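Local coordinates for fatty acid-binding protein TM_1468 (Thermotoga maritima, PDB 1VPV), which binds long-chain fatty acids such as palmitate and may play a role in lipid transport or fatty acid metabolism, at residues D36-Y41 / E81-R86; K16-S21 / K85-Y90; D20-V25 / L101-K106. All blocks are in the same frame, centred on the assembly; numbering follows the deposited sequence.

Contact 1 of 3, residues D36-Y41 / E81-R86; sequences DSIPLY and EDFKKR. With PLM (palmitic acid), chain D.
I38 meets F83 in a mixed apolar and ionic packing of helix 80-92 against strand 35-43 of the N-terminal sheet, with charged or polar pairs at both ends: D36 with R86, and Y41 with D82. At the centre, CG1 of I38 lies anti to the backbone N (chi1 178°). The branch carries CD1 over the middle of the F83 ring, 3.8 Å from its centroid and 9° off the normal, a CH-pi contact. A second branch, I38 CG2, comes to 3.9 Å from F83 CE1.

R86 bends at chi2 and brings its guanidinium against the strand, with one face over I38 CA, which stands 4.1 Å above the plane near its centre. P39 CD approaches R86 NH2 to 3.2 Å. D36 comes in at the guanidinium edge, and its OD2 forms a salt bridge with R86 NH1 at 3.0 Å; the two planes are 47° apart, so the groups do not lie flat together. OD2 of D36 is also hydrogen-bonded to Y90 OH, while OD1 takes S37 N at 2.9 Å from above the carboxylate.

At the other end Y41 and D82 meet tip to tip. Y41 OH donates to D82 OD2, although the modelled 2.4 Å is too short to trust in detail. One water links P39 O to that carboxylate oxygen, weakly on the D82 side. L40 directs CB away from the helix and touches the bound palmitate, its CD2 lying 3.4 Å from C2.

With R86 NH1, Y90 OH and S37 N around its carboxylate, D36 is likely to stay ionised.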
loop_
_atom_site.group_PDB
_atom_site.type_symbol
_atom_site.label_atom_id
_atom_site.label_comp_id
_atom_site.label_asym_id
_atom_site.label_seq_id
_atom_site.Cartn_x
_atom_site.Cartn_y
_atom_site.Cartn_z
ATOM N N ASP A 36 8.408 10.052 -3.545
ATOM C CA ASP A 36 9.299 9.131 -4.198
ATOM C C ASP A 36 9.001 7.739 -3.676
ATOM O O ASP A 36 8.470 7.581 -2.567
ATOM C CB ASP A 36 10.729 9.514 -3.827
ATOM C CG ASP A 36 11.781 8.970 -4.795
ATOM O OD1 ASP A 36 11.436 8.273 -5.780
ATOM O OD2 ASP A 36 12.976 9.252 -4.533
ATOM N N SER A 37 9.375 6.741 -4.469
ATOM C CA SER A 37 9.179 5.342 -4.148
ATOM C C SER A 37 10.536 4.609 -4.085
ATOM O O SER A 37 11.312 4.670 -5.032
ATOM C CB SER A 37 8.283 4.694 -5.217
ATOM O OG SER A 37 7.818 3.439 -4.763
ATOM N N ILE A 38 10.831 3.942 -2.967
ATOM C CA ILE A 38 12.075 3.173 -2.865
ATOM C C ILE A 38 11.768 1.693 -3.113
ATOM O O ILE A 38 10.901 1.144 -2.474
ATOM C CB ILE A 38 12.831 3.373 -1.518
ATOM C CG1 ILE A 38 14.077 2.500 -1.486
ATOM C CG2 ILE A 38 11.943 3.085 -0.297
ATOM C CD1 ILE A 38 14.982 2.797 -0.299
ATOM N N PRO A 39 12.472 1.064 -4.076
ATOM C CA PRO A 39 12.152 -0.320 -4.435
ATOM C C PRO A 39 12.512 -1.360 -3.371
ATOM O O PRO A 39 13.611 -1.339 -2.814
ATOM C CB PRO A 39 12.988 -0.580 -5.705
ATOM C CG PRO A 39 13.647 0.709 -6.060
ATOM C CD PRO A 39 13.582 1.616 -4.884
ATOM N N LEU A 40 11.588 -2.273 -3.111
ATOM C CA LEU A 40 11.970 -3.539 -2.527
ATOM C C LEU A 40 12.378 -4.478 -3.680
ATOM O O LEU A 40 12.336 -4.099 -4.859
ATOM C CB LEU A 40 10.821 -4.135 -1.704
ATOM C CG LEU A 40 10.672 -3.639 -0.275
ATOM C CD1 LEU A 40 10.151 -2.189 -0.244
ATOM C CD2 LEU A 40 9.758 -4.549 0.514
ATOM N N TYR A 41 12.768 -5.698 -3.322
ATOM C CA TYR A 41 13.296 -6.659 -4.279
ATOM C C TYR A 41 12.479 -7.944 -4.373
ATOM O O TYR A 41 11.863 -8.406 -3.408
ATOM C CB TYR A 41 14.734 -7.001 -3.948
ATOM C CG TYR A 41 15.632 -5.803 -3.880
ATOM C CD1 TYR A 41 16.148 -5.233 -5.034
ATOM C CD2 TYR A 41 15.991 -5.254 -2.648
ATOM C CE1 TYR A 41 16.968 -4.120 -4.982
ATOM C CE2 TYR A 41 16.845 -4.139 -2.576
ATOM C CZ TYR A 41 17.322 -3.578 -3.749
ATOM O OH TYR A 41 18.151 -2.479 -3.680
ATOM N N GLU A 81 21.630 0.650 3.392
ATOM C CA GLU A 81 22.373 1.438 2.409
ATOM C C GLU A 81 21.464 2.072 1.349
ATOM O O GLU A 81 21.665 3.231 0.982
ATOM C CB GLU A 81 23.438 0.556 1.731
ATOM C CG GLU A 81 24.355 1.262 0.756
ATOM N N ASP A 82 20.490 1.314 0.843
ATOM C CA ASP A 82 19.549 1.814 -0.173
ATOM C C ASP A 82 18.818 3.036 0.375
ATOM O O ASP A 82 18.579 4.013 -0.348
ATOM C CB ASP A 82 18.495 0.759 -0.510
ATOM C CG ASP A 82 19.019 -0.367 -1.413
ATOM O OD1 ASP A 82 20.099 -0.255 -1.999
ATOM O OD2 ASP A 82 18.305 -1.375 -1.593
ATOM N N PHE A 83 18.436 2.962 1.650
ATOM C CA PHE A 83 17.837 4.103 2.334
ATOM C C PHE A 83 18.811 5.292 2.506
ATOM O O PHE A 83 18.398 6.448 2.258
ATOM C CB PHE A 83 17.229 3.705 3.687
ATOM C CG PHE A 83 15.816 3.170 3.584
ATOM C CD1 PHE A 83 14.758 4.024 3.360
ATOM C CD2 PHE A 83 15.552 1.805 3.730
ATOM C CE1 PHE A 83 13.443 3.531 3.225
ATOM C CE2 PHE A 83 14.257 1.308 3.637
ATOM C CZ PHE A 83 13.195 2.168 3.384
ATOM N N LYS A 84 20.042 5.016 2.973
ATOM C CA LYS A 84 21.071 6.050 3.138
ATOM C C LYS A 84 21.261 6.828 1.844
ATOM O O LYS A 84 21.288 8.049 1.848
ATOM C CB LYS A 84 22.444 5.453 3.493
ATOM C CG LYS A 84 22.830 5.463 4.943
ATOM C CD LYS A 84 24.327 5.150 5.126
ATOM C CE LYS A 84 25.255 6.297 4.638
ATOM N NZ LYS A 84 26.702 6.136 5.036
ATOM N N LYS A 85 21.418 6.111 0.740
ATOM C CA LYS A 85 21.689 6.764 -0.544
ATOM C C LYS A 85 20.565 7.720 -0.936
ATOM O O LYS A 85 20.838 8.861 -1.290
ATOM C CB LYS A 85 22.002 5.742 -1.648
ATOM C CG LYS A 85 23.367 5.054 -1.436
ATOM C CD LYS A 85 23.773 4.104 -2.567
ATOM N N ARG A 86 19.321 7.277 -0.848
ATOM C CA ARG A 86 18.180 8.166 -1.079
ATOM C C ARG A 86 18.193 9.393 -0.153
ATOM O O ARG A 86 18.027 10.529 -0.634
ATOM C CB ARG A 86 16.831 7.441 -0.925
ATOM C CG ARG A 86 16.596 6.288 -1.879
ATOM C CD ARG A 86 15.554 6.591 -2.945
ATOM N NE ARG A 86 15.502 5.525 -3.962
ATOM C CZ ARG A 86 14.659 5.494 -4.989
ATOM N NH1 ARG A 86 13.768 6.453 -5.161
ATOM N NH2 ARG A 86 14.693 4.487 -5.842
HETATM C C1 PLM D . 9.479 -7.710 2.295
HETATM O O1 PLM D . 10.067 -7.121 3.249
HETATM O O2 PLM D . 9.995 -8.716 1.712
HETATM C C2 PLM D . 8.143 -7.164 1.847
HETATM C C3 PLM D . 6.998 -8.005 2.374
HETATM C C4 PLM D . 5.680 -7.516 1.789
HETATM C C5 PLM D . 4.554 -8.423 2.276
HETATM C C6 PLM D . 3.211 -8.010 1.733
HETATM C C7 PLM D . 2.074 -8.867 2.267
HETATM C C8 PLM D . 0.818 -8.708 1.415
HETATM C C9 PLM D . 0.128 -7.387 1.679
HETATM C CA PLM D . -1.072 -7.180 0.777
HETATM C CB PLM D . -1.830 -5.923 1.175
HETATM C CC PLM D . -2.848 -5.555 0.100
HETATM C CD PLM D . -3.758 -4.386 0.529
HETATM C CE PLM D . -4.618 -3.874 -0.612
HETATM C CF PLM D . -5.647 -2.849 -0.158
HETATM C CG PLM D . -5.070 -1.433 -0.070
HETATM O O HOH W 1 16.089 0.022 -3.099
#

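Contact 2 of 3, residues K16-S21 / K85-Y90; sequences KILVDS and KRYLKY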
loop_
_atom_site.group_PDB
_atom_site.type_symbol
_atom_site.label_atom_id
_atom_site.label_comp_id
_atom_site.label_asym_id
_atom_site.label_seq_id
_atom_site.Cartn_x
_atom_site.Cartn_y
_atom_site.Cartn_z
ATOM N N LYS A 16 10.772 16.194 1.663
ATOM C CA LYS A 16 10.592 15.042 0.766
ATOM C C LYS A 16 9.759 13.989 1.459
ATOM O O LYS A 16 9.946 13.743 2.655
ATOM C CB LYS A 16 11.927 14.387 0.434
ATOM C CG LYS A 16 11.824 13.345 -0.673
ATOM C CD LYS A 16 11.868 14.034 -2.047
ATOM C CE LYS A 16 11.230 13.191 -3.110
ATOM N NZ LYS A 16 11.281 13.929 -4.386
ATOM N N ILE A 17 8.865 13.348 0.713
ATOM C CA ILE A 17 8.125 12.222 1.244
ATOM C C ILE A 17 8.592 10.986 0.479
ATOM O O ILE A 17 8.630 10.973 -0.743
ATOM C CB ILE A 17 6.612 12.410 1.096
ATOM C CG1 ILE A 17 6.142 13.555 1.981
ATOM C CG2 ILE A 17 5.861 11.119 1.451
ATOM C CD1 ILE A 17 4.685 14.010 1.730
ATOM N N LEU A 18 8.968 9.954 1.214
ATOM C CA LEU A 18 9.365 8.699 0.610
ATOM C C LEU A 18 8.421 7.591 1.076
ATOM O O LEU A 18 8.164 7.451 2.274
ATOM C CB LEU A 18 10.793 8.372 1.030
ATOM C CG LEU A 18 11.364 7.073 0.487
ATOM C CD1 LEU A 18 11.596 7.173 -0.991
ATOM C CD2 LEU A 18 12.666 6.791 1.230
ATOM N N VAL A 19 7.873 6.824 0.145
ATOM C CA VAL A 19 7.214 5.543 0.523
ATOM C C VAL A 19 8.049 4.430 -0.111
ATOM O O VAL A 19 8.905 4.683 -0.950
ATOM C CB VAL A 19 5.742 5.454 0.066
ATOM C CG1 VAL A 19 4.905 6.637 0.645
ATOM C CG2 VAL A 19 5.637 5.427 -1.472
ATOM N N ASP A 20 7.812 3.203 0.313
ATOM C CA ASP A 20 8.432 2.054 -0.290
ATOM C C ASP A 20 7.544 1.506 -1.406
ATOM O O ASP A 20 6.381 1.902 -1.523
ATOM C CB ASP A 20 8.752 1.019 0.775
ATOM C CG ASP A 20 7.514 0.397 1.387
ATOM O OD1 ASP A 20 6.769 -0.333 0.663
ATOM O OD2 ASP A 20 7.322 0.622 2.605
ATOM N N SER A 21 8.104 0.623 -2.245
ATOM C CA SER A 21 7.390 0.155 -3.437
ATOM C C SER A 21 6.092 -0.609 -3.117
ATOM O O SER A 21 5.188 -0.680 -3.946
ATOM C CB SER A 21 8.285 -0.732 -4.277
ATOM O OG SER A 21 8.690 -1.841 -3.517
ATOM N N LYS A 85 21.418 6.111 0.740
ATOM C CA LYS A 85 21.689 6.764 -0.544
ATOM C C LYS A 85 20.565 7.720 -0.936
ATOM O O LYS A 85 20.838 8.861 -1.290
ATOM C CB LYS A 85 22.002 5.742 -1.648
ATOM C CG LYS A 85 23.367 5.054 -1.436
ATOM C CD LYS A 85 23.773 4.104 -2.567
ATOM N N ARG A 86 19.321 7.277 -0.848
ATOM C CA ARG A 86 18.180 8.166 -1.079
ATOM C C ARG A 86 18.193 9.393 -0.153
ATOM O O ARG A 86 18.027 10.529 -0.634
ATOM C CB ARG A 86 16.831 7.441 -0.925
ATOM C CG ARG A 86 16.596 6.288 -1.879
ATOM C CD ARG A 86 15.554 6.591 -2.945
ATOM N NE ARG A 86 15.502 5.525 -3.962
ATOM C CZ ARG A 86 14.659 5.494 -4.989
ATOM N NH1 ARG A 86 13.768 6.453 -5.161
ATOM N NH2 ARG A 86 14.693 4.487 -5.842
ATOM N N TYR A 87 18.381 9.174 1.148
ATOM C CA TYR A 87 18.383 10.288 2.121
ATOM C C TYR A 87 19.399 11.364 1.725
ATOM O O TYR A 87 19.096 12.558 1.723
ATOM C CB TYR A 87 18.726 9.803 3.545
ATOM C CG TYR A 87 17.732 8.832 4.177
ATOM C CD1 TYR A 87 16.451 8.664 3.667
ATOM C CD2 TYR A 87 18.072 8.103 5.323
ATOM C CE1 TYR A 87 15.540 7.790 4.268
ATOM C CE2 TYR A 87 17.158 7.237 5.937
ATOM C CZ TYR A 87 15.905 7.077 5.400
ATOM O OH TYR A 87 15.008 6.215 5.994
ATOM N N LEU A 88 20.607 10.912 1.403
ATOM C CA LEU A 88 21.692 11.779 0.986
ATOM C C LEU A 88 21.404 12.482 -0.325
ATOM O O LEU A 88 21.770 13.648 -0.478
ATOM C CB LEU A 88 22.982 10.993 0.840
ATOM C CG LEU A 88 23.517 10.471 2.161
ATOM C CD1 LEU A 88 24.705 9.561 1.878
ATOM C CD2 LEU A 88 23.920 11.620 3.112
ATOM N N LYS A 89 20.753 11.794 -1.261
ATOM C CA LYS A 89 20.355 12.437 -2.504
ATOM C C LYS A 89 19.386 13.583 -2.231
ATOM O O LYS A 89 19.507 14.651 -2.829
ATOM C CB LYS A 89 19.759 11.438 -3.482
ATOM C CG LYS A 89 19.131 12.060 -4.739
ATOM C CD LYS A 89 18.521 10.933 -5.604
ATOM C CE LYS A 89 17.072 11.202 -6.010
ATOM N NZ LYS A 89 16.973 12.305 -6.996
ATOM N N TYR A 90 18.440 13.370 -1.321
ATOM C CA TYR A 90 17.509 14.427 -0.930
ATOM C C TYR A 90 18.233 15.597 -0.287
ATOM O O TYR A 90 17.898 16.744 -0.556
ATOM C CB TYR A 90 16.410 13.895 -0.012
ATOM C CG TYR A 90 15.659 12.714 -0.596
ATOM C CD1 TYR A 90 15.411 12.601 -1.959
ATOM C CD2 TYR A 90 15.179 11.712 0.229
ATOM C CE1 TYR A 90 14.696 11.507 -2.472
ATOM C CE2 TYR A 90 14.484 10.630 -0.276
ATOM C CZ TYR A 90 14.245 10.530 -1.616
ATOM O OH TYR A 90 13.560 9.419 -2.069
#
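K16 lies across Y90 at about a right angle, its aliphatic chain over one face of the ring. CG of K16 stands 3.6 Å from the ring centroid, only 1° off the normal, which makes this a centred CH-pi contact. CG is anti to the backbone N (chi1 -170°), and a bend at chi2 (83°) turns CD over the rim, where it lies 3.8 Å from Y90 CE1; the ammonium beyond pairs with D34. The opposite ring face is met by R86 O, 3.1 Å above the plane and offset toward the rim.

L18 approaches the same ring differently, at its edge, with CD1 3.2 Å from Y90 OH. Its other methyl, CD2, reaches Y87 CE1 at 4.3 Å, so each methyl of L18 meets a different tyrosine of the helix. Y90 OH is hydrogen-bonded to D36, the partner of R86. A phenylalanine in place of Y90 would keep the face for K16 but would probably leave D36 without its hydroxyl mate and L18 CD1 with a gap beside it.

The segments 16-20 and 85-90 run nearly antiparallel, their axes 10.5 Å apart. The helix leads into strand 97-102, the parallel neighbour of 15-20, as in the layered alpha/beta packing of a DegV-like fold.

Contact 3 of 3, residues D20-V25 / L101-K106; sequences DSTADV and LTLSSK
D20 grips the backbone of L103: its OD2 accepts L103 N at 3.0 Å through the syn lone pair, and the bond is nearly straight at 164°. The same oxygen packs against L103 CD2 at 3.2 Å and T102 CA at 3.3 Å, so the carboxylate tip sits on the T102-L103 backbone. T22 crosses the L103 side chain at about a right angle, and its CB lies 4.0 Å from L103 CD1.

Both segments leave the C-terminal ends of neighbouring parallel strands, 15-20 and 97-102, the end of a parallel alpha/beta sheet where ligand pockets commonly form. Here L103 touches the bound palmitate and lies beside S108, a residue that binds the fatty acid.

Further out, a 3-10 turn with A23 N bonded to D20 O at 2.9 Å follows the aspartate and sets T22 in place. On the other segment, T102 OG1 donates to L103 O at 3.0 Å, 32° out of the carbonyl plane; past L103, S104 OG accepts K106 N at 2.8 Å in an ST turn. T22 also packs on V279 and I280 of helix 278-284, and the carboxylate of D24 bonds to S134 and G277.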
loop_
_atom_site.group_PDB
_atom_site.type_symbol
_atom_site.label_atom_id
_atom_site.label_comp_id
_atom_site.label_asym_id
_atom_site.label_seq_id
_atom_site.Cartn_x
_atom_site.Cartn_y
_atom_site.Cartn_z
ATOM N N ASP A 20 7.812 3.203 0.313
ATOM C CA ASP A 20 8.432 2.054 -0.290
ATOM C C ASP A 20 7.544 1.506 -1.406
ATOM O O ASP A 20 6.381 1.902 -1.523
ATOM C CB ASP A 20 8.752 1.019 0.775
ATOM C CG ASP A 20 7.514 0.397 1.387
ATOM O OD1 ASP A 20 6.769 -0.333 0.663
ATOM O OD2 ASP A 20 7.322 0.622 2.605
ATOM N N SER A 21 8.104 0.623 -2.245
ATOM C CA SER A 21 7.390 0.155 -3.437
ATOM C C SER A 21 6.092 -0.609 -3.117
ATOM O O SER A 21 5.188 -0.680 -3.946
ATOM C CB SER A 21 8.285 -0.732 -4.277
ATOM O OG SER A 21 8.690 -1.841 -3.517
ATOM N N THR A 22 6.012 -1.166 -1.912
ATOM C CA THR A 22 4.793 -1.827 -1.449
ATOM C C THR A 22 3.625 -0.868 -1.159
ATOM O O THR A 22 2.556 -1.328 -0.869
ATOM C CB THR A 22 5.030 -2.665 -0.163
ATOM O OG1 THR A 22 5.121 -1.812 0.968
ATOM C CG2 THR A 22 6.294 -3.443 -0.275
ATOM N N ALA A 23 3.860 0.435 -1.206
ATOM C CA ALA A 23 2.788 1.427 -1.146
ATOM C C ALA A 23 1.924 1.513 -2.413
ATOM O O ALA A 23 0.822 2.091 -2.361
ATOM C CB ALA A 23 3.351 2.843 -0.807
ATOM N N ASP A 24 2.426 0.971 -3.534
ATOM C CA ASP A 24 1.690 0.962 -4.802
ATOM C C ASP A 24 1.117 2.359 -5.071
ATOM O O ASP A 24 -0.079 2.523 -5.351
ATOM C CB ASP A 24 0.552 -0.070 -4.758
ATOM C CG ASP A 24 1.037 -1.492 -4.514
ATOM O OD1 ASP A 24 2.199 -1.804 -4.866
ATOM O OD2 ASP A 24 0.229 -2.322 -3.993
ATOM N N VAL A 25 1.980 3.362 -4.960
ATOM C CA VAL A 25 1.593 4.762 -5.084
ATOM C C VAL A 25 1.139 5.087 -6.508
ATOM O O VAL A 25 1.803 4.676 -7.483
ATOM C CB VAL A 25 2.758 5.731 -4.635
ATOM C CG1 VAL A 25 3.946 5.668 -5.594
ATOM C CG2 VAL A 25 2.247 7.173 -4.479
ATOM N N LEU A 101 7.254 6.926 5.097
ATOM C CA LEU A 101 6.108 6.096 5.481
ATOM C C LEU A 101 6.339 4.718 4.918
ATOM O O LEU A 101 6.416 4.543 3.692
ATOM C CB LEU A 101 4.791 6.657 4.891
ATOM C CG LEU A 101 4.185 7.774 5.726
ATOM C CD1 LEU A 101 4.954 9.016 5.502
ATOM C CD2 LEU A 101 2.732 8.009 5.402
ATOM N N THR A 102 6.494 3.743 5.797
ATOM C CA THR A 102 6.725 2.368 5.365
ATOM C C THR A 102 5.550 1.500 5.651
ATOM O O THR A 102 4.755 1.771 6.558
ATOM C CB THR A 102 7.893 1.708 6.080
ATOM O OG1 THR A 102 7.536 1.433 7.448
ATOM C CG2 THR A 102 9.146 2.582 5.986
ATOM N N LEU A 103 5.488 0.401 4.920
ATOM C CA LEU A 103 4.555 -0.664 5.275
ATOM C C LEU A 103 4.789 -1.181 6.718
ATOM O O LEU A 103 5.855 -1.006 7.313
ATOM C CB LEU A 103 4.591 -1.805 4.236
ATOM C CG LEU A 103 5.706 -2.827 4.305
ATOM C CD1 LEU A 103 5.257 -4.084 3.621
ATOM C CD2 LEU A 103 7.027 -2.332 3.730
ATOM N N SER A 104 3.756 -1.811 7.251
ATOM C CA SER A 104 3.749 -2.327 8.609
ATOM C C SER A 104 5.049 -3.001 9.016
ATOM O O SER A 104 5.550 -3.905 8.322
ATOM C CB SER A 104 2.616 -3.335 8.777
ATOM O OG SER A 104 2.804 -4.061 9.987
ATOM N N SER A 105 5.553 -2.618 10.169
ATOM C CA SER A 105 6.720 -3.261 10.745
ATOM C C SER A 105 6.463 -4.725 11.066
ATOM O O SER A 105 7.394 -5.474 11.366
ATOM C CB SER A 105 7.138 -2.559 12.052
ATOM O OG SER A 105 6.085 -2.631 13.007
ATOM N N LYS A 106 5.201 -5.115 11.056
ATOM C CA LYS A 106 4.814 -6.491 11.357
ATOM C C LYS A 106 4.914 -7.374 10.129
ATOM O O LYS A 106 4.928 -8.571 10.269
ATOM C CB LYS A 106 3.373 -6.554 11.861
ATOM C CG LYS A 106 3.072 -5.570 12.953
ATOM C CD LYS A 106 3.505 -6.056 14.281
ATOM C CE LYS A 106 2.589 -5.511 15.351
ATOM N NZ LYS A 106 1.186 -5.886 15.008
#

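From the N terminus, strand 15-20 is the common starting point. Contact 2 closes the loop from residues 16-21 to 85-90; contact 1 starts later, at 36-41, and ends on the same part of the helix, at 81-86. The two share K85 and R86 on helix 80-92 and join that helix to the adjacent parallel strands 15-20 and 35-43. Contact 3, from 20-25 to 101-106, starts from the same part of the chain as contact 2, sharing D20 and S21, reaches farther, and encloses contact 1. Strand 97-102 follows the helix in the chain and pairs with 15-20, bonding L18 O to L101 N. S21 OG to L40 N ties contacts 1 and 3 at the palmitate end.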